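Mandelate racemase/muconate lactonizing protein (Paenibacillus sp., PDB 3QPE) probably acts as an enolase-superfamily enzyme on a sugar acid, binding D-galacturonic acid at a magnesium ion in the mouth of its barrel domain. Local coordinates at residues Lys203-Ala208 / Asn228-Glu233; Leu258-Glu263 / Val281-Ile286; Ser308-Tyr313 / Arg330-Val335. All blocks are in the same frame, centred on the assembly; numbering follows the deposited sequence.

Contact 1. Residues Lys203-Ala208 / Asn228-Glu233; sequences KIMIDA and NLYWLE. With MG (magnesium ion), chain E; DGU (D-galacturonic acid), chain G.
Asp207 OD2 has two partners: it binds a magnesium ion at 2.2 Å and is hydrogen-bonded to Lys170 NZ, while Asp207 OD1 is bonded to Asn209 N. Glu233 OE2 lies 3.1 Å from Asp207 OD2, close because both oxygens bind that ion, and the two carboxylates stack with their planes 24° apart. Asp207 OD2 reaches the ion because its CG stands anti to the backbone N (chi1 177°); Glu263, water 1 and atoms O5 and O6B of D-galacturonic acid complete the six ligands. The other oxygen of Glu233 is held too: Trp231 NE1 donates to the anti lone pair of Glu233 OE1 over 3.2 Å, a bent bond of 141°, and Lys168 adds a salt bridge. The backbones belong to neighbouring parallel strands of a beta-alpha-beta unit in the (beta/alpha)7beta barrel, with helix 214-223 connecting them; one rung is Tyr230 N to Ile204 O, 2.8 Å. Met205 SD stands 3.8 Å from the centroid of the six-membered ring of Trp231, nearly on its normal, while Met205 CG lies over the five-membered ring: a Met-aromatic and CH-pi pair. The other side of the sheet is aliphatic, Ile206 CG1 meeting Leu232 CD1 at 3.7 Å, and Leu232 continues onto Leu221 of the helix. At the start of the strands Lys203 CD covers a face of Tyr230, 4.0 Å from the ring centroid.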
loop_
_atom_site.group_PDB
_atom_site.type_symbol
_atom_site.label_atom_id
_atom_site.label_comp_id
_atom_site.label_asym_id
_atom_site.label_seq_id
_atom_site.Cartn_x
_atom_site.Cartn_y
_atom_site.Cartn_z
ATOM N N LYS A 203 18.889 7.421 21.417
ATOM C CA LYS A 203 18.303 7.635 20.100
ATOM C C LYS A 203 16.802 7.526 20.181
ATOM O O LYS A 203 16.274 6.542 20.703
ATOM C CB LYS A 203 18.864 6.650 19.082
ATOM C CG LYS A 203 20.308 6.917 18.763
ATOM C CD LYS A 203 20.831 5.943 17.719
ATOM C CE LYS A 203 22.300 6.205 17.430
ATOM N NZ LYS A 203 23.148 5.913 18.621
ATOM N N ILE A 204 16.112 8.554 19.688
ATOM C CA ILE A 204 14.656 8.610 19.782
ATOM C C ILE A 204 14.019 8.394 18.421
ATOM O O ILE A 204 14.344 9.084 17.463
ATOM C CB ILE A 204 14.178 9.987 20.298
ATOM C CG1 ILE A 204 14.782 10.283 21.671
ATOM C CG2 ILE A 204 12.653 10.032 20.334
ATOM C CD1 ILE A 204 14.442 9.241 22.720
ATOM N N MET A 205 13.087 7.456 18.329
ATOM C CA MET A 205 12.415 7.259 17.062
ATOM C C MET A 205 10.930 7.500 17.275
ATOM O O MET A 205 10.399 7.218 18.347
ATOM C CB MET A 205 12.731 5.859 16.527
ATOM C CG MET A 205 14.245 5.661 16.358
ATOM S SD MET A 205 14.923 4.017 16.605
ATOM C CE MET A 205 15.046 3.991 18.398
ATOM N N ILE A 206 10.253 8.048 16.277
ATOM C CA ILE A 206 8.822 8.222 16.396
ATOM C C ILE A 206 8.086 7.486 15.295
ATOM O O ILE A 206 8.585 7.371 14.167
ATOM C CB ILE A 206 8.421 9.710 16.446
ATOM C CG1 ILE A 206 8.929 10.439 15.196
ATOM C CG2 ILE A 206 8.992 10.359 17.697
ATOM C CD1 ILE A 206 8.543 11.932 15.143
ATOM N N ASP A 207 6.910 6.964 15.630
ATOM C CA ASP A 207 6.179 6.095 14.713
ATOM C C ASP A 207 4.724 6.516 14.699
ATOM O O ASP A 207 4.013 6.379 15.695
ATOM C CB ASP A 207 6.356 4.616 15.109
ATOM C CG ASP A 207 5.564 3.662 14.230
ATOM O OD1 ASP A 207 4.829 4.126 13.337
ATOM O OD2 ASP A 207 5.649 2.433 14.474
ATOM N N ALA A 208 4.284 7.043 13.562
ATOM C CA ALA A 208 2.963 7.647 13.484
ATOM C C ALA A 208 1.875 6.661 13.098
ATOM O O ALA A 208 0.689 6.976 13.172
ATOM C CB ALA A 208 2.978 8.844 12.502
ATOM N N ASN A 228 16.935 14.292 19.937
ATOM C CA ASN A 228 17.796 13.400 19.156
ATOM C C ASN A 228 16.962 12.438 18.313
ATOM O O ASN A 228 16.929 11.228 18.581
ATOM C CB ASN A 228 18.749 12.622 20.075
ATOM C CG ASN A 228 19.832 11.866 19.304
ATOM O OD1 ASN A 228 20.144 12.201 18.161
ATOM N ND2 ASN A 228 20.412 10.845 19.934
ATOM N N LEU A 229 16.279 12.981 17.307
ATOM C CA LEU A 229 15.405 12.182 16.454
ATOM C C LEU A 229 16.255 11.423 15.470
ATOM O O LEU A 229 16.940 12.023 14.642
ATOM C CB LEU A 229 14.431 13.076 15.704
ATOM C CG LEU A 229 12.947 12.905 16.009
ATOM C CD1 LEU A 229 12.666 12.843 17.516
ATOM C CD2 LEU A 229 12.165 14.024 15.354
ATOM N N TYR A 230 16.221 10.097 15.577
ATOM C CA TYR A 230 17.040 9.229 14.740
ATOM C C TYR A 230 16.276 8.841 13.476
ATOM O O TYR A 230 16.814 8.930 12.366
ATOM C CB TYR A 230 17.459 7.977 15.519
ATOM C CG TYR A 230 18.392 7.082 14.746
ATOM C CD1 TYR A 230 19.705 7.454 14.526
ATOM C CD2 TYR A 230 17.959 5.869 14.234
ATOM C CE1 TYR A 230 20.570 6.652 13.812
ATOM C CE2 TYR A 230 18.820 5.052 13.513
ATOM C CZ TYR A 230 20.124 5.452 13.314
ATOM O OH TYR A 230 21.003 4.661 12.603
ATOM N N TRP A 231 15.022 8.434 13.640
ATOM C CA TRP A 231 14.167 8.206 12.477
ATOM C C TRP A 231 12.677 8.501 12.651
ATOM O O TRP A 231 12.133 8.508 13.760
ATOM C CB TRP A 231 14.421 6.829 11.830
ATOM C CG TRP A 231 13.715 5.614 12.425
ATOM C CD1 TRP A 231 12.413 5.518 12.832
ATOM C CD2 TRP A 231 14.289 4.318 12.626
ATOM N NE1 TRP A 231 12.149 4.244 13.283
ATOM C CE2 TRP A 231 13.286 3.491 13.171
ATOM C CE3 TRP A 231 15.557 3.777 12.396
ATOM C CZ2 TRP A 231 13.514 2.151 13.495
ATOM C CZ3 TRP A 231 15.781 2.446 12.716
ATOM C CH2 TRP A 231 14.764 1.650 13.260
ATOM N N LEU A 232 12.038 8.767 11.519
ATOM C CA LEU A 232 10.610 8.969 11.426
ATOM C C LEU A 232 10.005 7.803 10.676
ATOM O O LEU A 232 10.316 7.593 9.505
ATOM C CB LEU A 232 10.312 10.276 10.675
ATOM C CG LEU A 232 8.846 10.568 10.350
ATOM C CD1 LEU A 232 7.961 10.768 11.612
ATOM C CD2 LEU A 232 8.756 11.778 9.413
ATOM N N GLU A 233 9.132 7.057 11.356
ATOM C CA GLU A 233 8.573 5.809 10.842
ATOM C C GLU A 233 7.087 5.946 10.500
ATOM O O GLU A 233 6.291 6.380 11.325
ATOM C CB GLU A 233 8.790 4.695 11.877
ATOM C CG GLU A 233 7.975 3.430 11.648
ATOM C CD GLU A 233 8.456 2.271 12.504
ATOM O OE1 GLU A 233 9.529 2.357 13.132
ATOM O OE2 GLU A 233 7.777 1.249 12.518
HETATM MG MG MG E . 5.779 0.849 12.941
HETATM O O1 DGU G . 0.639 -5.065 14.946
HETATM O O2 DGU G . -0.307 -2.498 15.635
HETATM O O5 DGU G . 3.925 -0.256 13.924
HETATM O O6B DGU G . 6.656 -0.511 14.441
HETATM C C1 DGU G . 1.406 -4.102 15.061
HETATM C C2 DGU G . 1.056 -2.857 15.907
HETATM C C3 DGU G . 1.974 -1.651 15.616
HETATM C C4 DGU G . 3.484 -1.992 15.596
HETATM C C5 DGU G . 4.386 -0.827 15.159
HETATM C C6 DGU G . 5.880 -1.223 15.121
HETATM O O3 DGU G . 1.750 -0.635 16.602
HETATM O O4 DGU G . 3.712 -3.062 14.679
HETATM O O6A DGU G . 6.200 -2.231 15.789
HETATM O O HOH W 1 4.342 1.978 11.731
#

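Contact 2. Residues Leu258-Glu263 / Val281-Ile286; sequences LIADGE and VLQYDI. With MG (magnesium ion), chain F; MG (magnesium ion), chain E; DGU (D-galacturonic acid), chain G.
Gln283 reaches over Ala260: its CG is anti to the carbonyl carbon (chi1 -60°) and the chain runs on extended, bringing Gln283 CD to 3.6 Å from Ala260 CB. Val281 CB packs on the same methyl, Ala260 CB, at 3.8 Å, and the Val281 and Leu258 side chains cross at about a right angle. Asp261 points to the other face, where OD1 binds a second magnesium ion at 2.2 Å with Glu234, Glu238 and three waters and OD2 is hydrogen-bonded to Tyr243 OH. The parallel strands, consecutive in the beta/alpha barrel, are joined by Val281 N to Ile259 O, 2.9 Å, and Asp261 N to Val281 O, 3.0 Å. Glu263, beyond the strand end, sends OE2 to the magnesium that holds D-galacturonic acid and brings OE1 to 2.6 Å from O5 of that ligand. Water 3 lies 2.6 Å from Gln283 OE1 and accepts from Glu263 N, while Gln283 NE2 bonds Glu233 OE1. A leucine in place of Gln283 would probably leave Glu233 OE1 without that N-H and water 3 without the amide oxygen. Since a carboxylate oxygen can only accept, that bond implies that NE2 faces Glu233; through water 3 the amide links Glu233 to the Glu263 loop.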
loop_
_atom_site.group_PDB
_atom_site.type_symbol
_atom_site.label_atom_id
_atom_site.label_comp_id
_atom_site.label_asym_id
_atom_site.label_seq_id
_atom_site.Cartn_x
_atom_site.Cartn_y
_atom_site.Cartn_z
ATOM N N LEU A 258 16.263 10.095 9.604
ATOM C CA LEU A 258 16.046 9.076 8.591
ATOM C C LEU A 258 14.562 8.808 8.403
ATOM O O LEU A 258 13.769 8.959 9.332
ATOM C CB LEU A 258 16.736 7.778 9.001
ATOM C CG LEU A 258 18.242 7.879 9.203
ATOM C CD1 LEU A 258 18.760 6.629 9.898
ATOM C CD2 LEU A 258 18.921 8.094 7.858
ATOM N N ILE A 259 14.192 8.409 7.196
ATOM C CA ILE A 259 12.825 8.001 6.906
ATOM C C ILE A 259 12.734 6.476 6.930
ATOM O O ILE A 259 13.423 5.795 6.168
ATOM C CB ILE A 259 12.392 8.524 5.524
ATOM C CG1 ILE A 259 12.441 10.053 5.514
ATOM C CG2 ILE A 259 10.996 8.038 5.183
ATOM C CD1 ILE A 259 11.631 10.664 6.608
ATOM N N ALA A 260 11.892 5.945 7.814
ATOM C CA ALA A 260 11.722 4.499 7.943
ATOM C C ALA A 260 10.308 4.088 7.528
ATOM O O ALA A 260 9.336 4.776 7.826
ATOM C CB ALA A 260 11.991 4.075 9.390
ATOM N N ASP A 261 10.186 2.954 6.850
ATOM C CA ASP A 261 8.887 2.492 6.382
ATOM C C ASP A 261 8.980 1.029 5.917
ATOM O O ASP A 261 10.062 0.491 5.860
ATOM C CB ASP A 261 8.373 3.407 5.271
ATOM C CG ASP A 261 6.871 3.580 5.323
ATOM O OD1 ASP A 261 6.194 2.596 5.675
ATOM O OD2 ASP A 261 6.369 4.688 5.040
ATOM N N GLY A 262 7.845 0.389 5.644
ATOM C CA GLY A 262 7.854 -0.933 5.031
ATOM C C GLY A 262 7.063 -2.036 5.720
ATOM O O GLY A 262 6.889 -3.107 5.154
ATOM N N GLU A 263 6.584 -1.805 6.941
ATOM C CA GLU A 263 5.793 -2.851 7.617
ATOM C C GLU A 263 4.411 -3.042 6.974
ATOM O O GLU A 263 3.919 -2.168 6.246
ATOM C CB GLU A 263 5.647 -2.554 9.123
ATOM C CG GLU A 263 4.613 -1.499 9.438
ATOM C CD GLU A 263 4.608 -1.125 10.912
ATOM O OE1 GLU A 263 3.538 -1.228 11.555
ATOM O OE2 GLU A 263 5.687 -0.747 11.416
ATOM N N VAL A 281 15.303 3.648 5.721
ATOM C CA VAL A 281 15.255 2.414 6.513
ATOM C C VAL A 281 14.048 1.554 6.110
ATOM O O VAL A 281 12.917 2.030 6.095
ATOM C CB VAL A 281 15.233 2.750 8.029
ATOM C CG1 VAL A 281 15.212 1.483 8.868
ATOM C CG2 VAL A 281 16.452 3.580 8.393
ATOM N N LEU A 282 14.315 0.307 5.757
ATOM C CA LEU A 282 13.294 -0.635 5.313
ATOM C C LEU A 282 12.913 -1.585 6.440
ATOM O O LEU A 282 13.785 -2.167 7.086
ATOM C CB LEU A 282 13.796 -1.466 4.121
ATOM C CG LEU A 282 13.834 -0.788 2.754
ATOM C CD1 LEU A 282 12.465 -0.219 2.452
ATOM C CD2 LEU A 282 14.892 0.286 2.753
ATOM N N GLN A 283 11.611 -1.785 6.631
ATOM C CA GLN A 283 11.118 -2.417 7.859
ATOM C C GLN A 283 10.185 -3.634 7.676
ATOM O O GLN A 283 9.290 -3.875 8.502
ATOM C CB GLN A 283 10.435 -1.342 8.720
ATOM C CG GLN A 283 11.377 -0.223 9.103
ATOM C CD GLN A 283 10.736 0.770 10.054
ATOM O OE1 GLN A 283 9.695 1.350 9.754
ATOM N NE2 GLN A 283 11.365 0.979 11.201
ATOM N N TYR A 284 10.412 -4.421 6.622
ATOM C CA TYR A 284 9.668 -5.666 6.439
ATOM C C TYR A 284 9.793 -6.549 7.678
ATOM O O TYR A 284 10.851 -6.614 8.309
ATOM C CB TYR A 284 10.144 -6.413 5.189
ATOM C CG TYR A 284 10.022 -5.544 3.954
ATOM C CD1 TYR A 284 8.808 -5.419 3.288
ATOM C CD2 TYR A 284 11.102 -4.808 3.491
ATOM C CE1 TYR A 284 8.676 -4.606 2.181
ATOM C CE2 TYR A 284 10.977 -3.981 2.373
ATOM C CZ TYR A 284 9.764 -3.890 1.725
ATOM O OH TYR A 284 9.631 -3.073 0.619
ATOM N N ASP A 285 8.709 -7.238 8.002
ATOM C CA ASP A 285 8.607 -8.012 9.240
ATOM C C ASP A 285 9.576 -9.213 9.292
ATOM O O ASP A 285 9.928 -9.793 8.262
ATOM C CB ASP A 285 7.146 -8.441 9.412
ATOM C CG ASP A 285 6.908 -9.255 10.670
ATOM O OD1 ASP A 285 6.640 -8.649 11.738
ATOM O OD2 ASP A 285 6.942 -10.489 10.574
ATOM N N ILE A 286 10.029 -9.566 10.489
ATOM C CA ILE A 286 11.048 -10.599 10.660
ATOM C C ILE A 286 10.492 -12.031 10.464
ATOM O O ILE A 286 11.253 -12.975 10.240
ATOM C CB ILE A 286 11.749 -10.434 12.037
ATOM C CG1 ILE A 286 12.953 -11.365 12.191
ATOM C CG2 ILE A 286 10.743 -10.569 13.177
ATOM C CD1 ILE A 286 14.001 -11.203 11.098
HETATM MG MG MG F . 4.069 2.157 5.450
HETATM MG MG MG E . 5.779 0.849 12.941
HETATM O O1 DGU G . 0.639 -5.065 14.946
HETATM O O2 DGU G . -0.307 -2.498 15.635
HETATM O O5 DGU G . 3.925 -0.256 13.924
HETATM O O6B DGU G . 6.656 -0.511 14.441
HETATM C C1 DGU G . 1.406 -4.102 15.061
HETATM C C2 DGU G . 1.056 -2.857 15.907
HETATM C C3 DGU G . 1.974 -1.651 15.616
HETATM C C4 DGU G . 3.484 -1.992 15.596
HETATM C C5 DGU G . 4.386 -0.827 15.159
HETATM C C6 DGU G . 5.880 -1.223 15.121
HETATM O O3 DGU G . 1.750 -0.635 16.602
HETATM O O4 DGU G . 3.712 -3.062 14.679
HETATM O O6A DGU G . 6.200 -2.231 15.789
HETATM O O HOH W 2 4.660 0.144 4.788
HETATM O O HOH W 3 7.281 0.432 9.176
HETATM O O HOH W 1 4.342 1.978 11.731
HETATM O O HOH W 4 1.850 1.729 5.050
HETATM O O HOH W 5 3.646 4.290 5.734
#

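Contact 3. Residues Ser308-Tyr313 / Arg330-Val335; sequences SAPHCY and RNFEFV. With DGU (D-galacturonic acid), chain G.
The loops that follow the seventh strand of the barrel, 307-308, and lead into the eighth, 335-337, run side by side, with helix 316-325 between them in sequence. Their backbones share a single bridge at Ser308 and Phe332. Ser308 N donates to Asn331 O at 3.0 Å, an almost straight bond of 177° although the donor is tilted well out of the carbonyl plane. Glu333 N reaches Ser308 O at 2.8 Å, so Ser308 is held through both its N-H and its carbonyl. Pro310 CD touches Phe332 CE2 at 3.8 Å, the two side chains crossing at about a right angle. Ala309 CB meets Glu333 CB at 4.0 Å; beyond that atom the Glu333 chain bends (chi2 -70°), turning the carboxylate away from the 308-313 segment, to Tyr230 OH through OE1 and to Arg307 through OE2. Water 6 ties the two loops again, donating to Pro310 O and Phe334 O, while the Phe334 ring meets Tyr131 edge-to-face. The 308-313 segment then enters the ligand pocket. His311 NE2 and O4 of D-galacturonic acid share a hydrogen bond of 2.5 Å, with O4 at the ring edge near its plane, and Tyr313 CB comes within 3.4 Å of O6A of the same ligand. His311 ND1 is hydrogen-bonded to Asp285 OD1, so the ring is held at both nitrogens, which probably fixes its rotation. A histidine after the seventh strand paired with an aspartate after the sixth is consistent with the His-Asp dyad of mandelate racemase-like members of the enolase superfamily.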
loop_
_atom_site.group_PDB
_atom_site.type_symbol
_atom_site.label_atom_id
_atom_site.label_comp_id
_atom_site.label_asym_id
_atom_site.label_seq_id
_atom_site.Cartn_x
_atom_site.Cartn_y
_atom_site.Cartn_z
ATOM N N SER A 308 18.608 -1.672 7.095
ATOM C CA SER A 308 17.662 -2.732 7.387
ATOM C C SER A 308 17.247 -2.634 8.867
ATOM O O SER A 308 18.096 -2.599 9.757
ATOM C CB SER A 308 18.310 -4.088 7.115
ATOM O OG SER A 308 18.621 -4.264 5.739
ATOM N N ALA A 309 15.947 -2.559 9.119
ATOM C CA ALA A 309 15.433 -2.611 10.481
ATOM C C ALA A 309 14.176 -3.460 10.488
ATOM O O ALA A 309 13.065 -2.935 10.440
ATOM C CB ALA A 309 15.128 -1.175 11.018
ATOM N N PRO A 310 14.338 -4.795 10.541
ATOM C CA PRO A 310 13.156 -5.659 10.460
ATOM C C PRO A 310 12.126 -5.357 11.549
ATOM O O PRO A 310 12.492 -5.259 12.717
ATOM C CB PRO A 310 13.732 -7.058 10.675
ATOM C CG PRO A 310 15.159 -6.960 10.194
ATOM C CD PRO A 310 15.583 -5.565 10.672
ATOM N N HIS A 311 10.856 -5.230 11.155
ATOM C CA HIS A 311 9.751 -5.009 12.084
ATOM C C HIS A 311 9.548 -6.271 12.908
ATOM O O HIS A 311 9.605 -7.390 12.381
ATOM C CB HIS A 311 8.467 -4.708 11.307
ATOM C CG HIS A 311 7.224 -4.737 12.142
ATOM N ND1 HIS A 311 6.586 -5.911 12.489
ATOM C CD2 HIS A 311 6.488 -3.736 12.678
ATOM C CE1 HIS A 311 5.517 -5.631 13.216
ATOM N NE2 HIS A 311 5.438 -4.319 13.351
ATOM N N CYS A 312 9.336 -6.093 14.206
ATOM C CA CYS A 312 8.985 -7.219 15.061
ATOM C C CYS A 312 8.080 -6.693 16.165
ATOM O O CYS A 312 8.504 -5.927 17.015
ATOM C CB CYS A 312 10.229 -7.859 15.658
ATOM S SG CYS A 312 9.860 -9.263 16.734
ATOM N N TYR A 313 6.824 -7.090 16.113
ATOM C CA TYR A 313 5.877 -6.759 17.165
ATOM C C TYR A 313 4.738 -7.750 17.026
ATOM O O TYR A 313 4.258 -7.996 15.920
ATOM C CB TYR A 313 5.369 -5.311 17.053
ATOM C CG TYR A 313 4.678 -4.890 18.331
ATOM C CD1 TYR A 313 5.412 -4.435 19.415
ATOM C CD2 TYR A 313 3.306 -5.009 18.471
ATOM C CE1 TYR A 313 4.781 -4.073 20.623
ATOM C CE2 TYR A 313 2.669 -4.647 19.667
ATOM C CZ TYR A 313 3.415 -4.182 20.733
ATOM O OH TYR A 313 2.799 -3.826 21.921
ATOM N N ARG A 330 25.069 -5.943 6.502
ATOM C CA ARG A 330 25.990 -4.897 6.931
ATOM C C ARG A 330 25.300 -3.704 7.572
ATOM O O ARG A 330 25.713 -3.263 8.644
ATOM C CB ARG A 330 26.932 -4.421 5.810
ATOM C CG ARG A 330 27.860 -3.325 6.345
ATOM C CD ARG A 330 28.922 -2.894 5.372
ATOM N NE ARG A 330 28.338 -2.328 4.169
ATOM C CZ ARG A 330 28.242 -2.999 3.031
ATOM N NH1 ARG A 330 28.716 -4.228 2.965
ATOM N NH2 ARG A 330 27.696 -2.436 1.968
ATOM N N ASN A 331 24.261 -3.164 6.934
ATOM C CA ASN A 331 23.596 -1.990 7.502
ATOM C C ASN A 331 22.406 -2.346 8.393
ATOM O O ASN A 331 21.347 -1.735 8.282
ATOM C CB ASN A 331 23.154 -0.998 6.418
ATOM C CG ASN A 331 24.300 -0.535 5.551
ATOM O OD1 ASN A 331 25.435 -0.415 6.013
ATOM N ND2 ASN A 331 24.008 -0.270 4.277
ATOM N N PHE A 332 22.583 -3.352 9.252
ATOM C CA PHE A 332 21.572 -3.699 10.236
ATOM C C PHE A 332 21.442 -2.584 11.269
ATOM O O PHE A 332 22.427 -2.170 11.866
ATOM C CB PHE A 332 21.906 -5.032 10.933
ATOM C CG PHE A 332 20.780 -5.572 11.766
ATOM C CD1 PHE A 332 20.619 -5.168 13.079
ATOM C CD2 PHE A 332 19.877 -6.482 11.235
ATOM C CE1 PHE A 332 19.572 -5.650 13.843
ATOM C CE2 PHE A 332 18.821 -6.966 11.996
ATOM C CZ PHE A 332 18.681 -6.561 13.302
ATOM N N GLU A 333 20.223 -2.105 11.494
ATOM C CA GLU A 333 20.012 -0.990 12.418
ATOM C C GLU A 333 19.803 -1.408 13.887
ATOM O O GLU A 333 20.664 -1.184 14.733
ATOM C CB GLU A 333 18.830 -0.122 11.957
ATOM C CG GLU A 333 19.119 0.737 10.723
ATOM C CD GLU A 333 20.091 1.868 11.008
ATOM O OE1 GLU A 333 19.838 2.651 11.946
ATOM O OE2 GLU A 333 21.120 1.964 10.315
ATOM N N PHE A 334 18.650 -1.998 14.176
ATOM C CA PHE A 334 18.276 -2.342 15.550
ATOM C C PHE A 334 17.476 -3.610 15.638
ATOM O O PHE A 334 16.719 -3.935 14.727
ATOM C CB PHE A 334 17.345 -1.271 16.122
ATOM C CG PHE A 334 18.018 -0.003 16.497
ATOM C CD1 PHE A 334 18.786 0.068 17.647
ATOM C CD2 PHE A 334 17.835 1.140 15.739
ATOM C CE1 PHE A 334 19.389 1.248 18.014
ATOM C CE2 PHE A 334 18.426 2.326 16.101
ATOM C CZ PHE A 334 19.208 2.384 17.239
ATOM N N VAL A 335 17.588 -4.292 16.775
ATOM C CA VAL A 335 16.585 -5.262 17.178
ATOM C C VAL A 335 15.413 -4.504 17.799
ATOM O O VAL A 335 15.587 -3.763 18.774
ATOM C CB VAL A 335 17.162 -6.290 18.182
ATOM C CG1 VAL A 335 16.045 -7.116 18.795
ATOM C CG2 VAL A 335 18.166 -7.202 17.490
HETATM O O1 DGU G . 0.639 -5.065 14.946
HETATM O O2 DGU G . -0.307 -2.498 15.635
HETATM O O5 DGU G . 3.925 -0.256 13.924
HETATM O O6B DGU G . 6.656 -0.511 14.441
HETATM C C1 DGU G . 1.406 -4.102 15.061
HETATM C C2 DGU G . 1.056 -2.857 15.907
HETATM C C3 DGU G . 1.974 -1.651 15.616
HETATM C C4 DGU G . 3.484 -1.992 15.596
HETATM C C5 DGU G . 4.386 -0.827 15.159
HETATM C C6 DGU G . 5.880 -1.223 15.121
HETATM O O3 DGU G . 1.750 -0.635 16.602
HETATM O O4 DGU G . 3.712 -3.062 14.679
HETATM O O6A DGU G . 6.200 -2.231 15.789
HETATM O O HOH W 6 14.277 -3.312 13.507
#

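Overall arrangement
The three contacts follow one another along the chain and round the barrel. Contacts 1 and 2, centres about 12 Å apart, meet where strands 229-233 and 258-261 pair: Leu232 N to Leu258 O and Leu232 O to Ala260 N, both 2.8 Å, are probable hydrogen bonds. They share water 1. Contact 3 is nearer to contact 2, about 8 Å between centres, and Ile286 N to His311 O at 2.9 Å probably bonds the two. Contacts 1 and 3 have centres about 14 Å apart, yet Trp231 CH2 packs on Ala309 CB at 3.6 Å. All three reach D-galacturonic acid, contacts 1 and 2 through the magnesium held by Asp207, Glu233 and Glu263, contact 3 through His311.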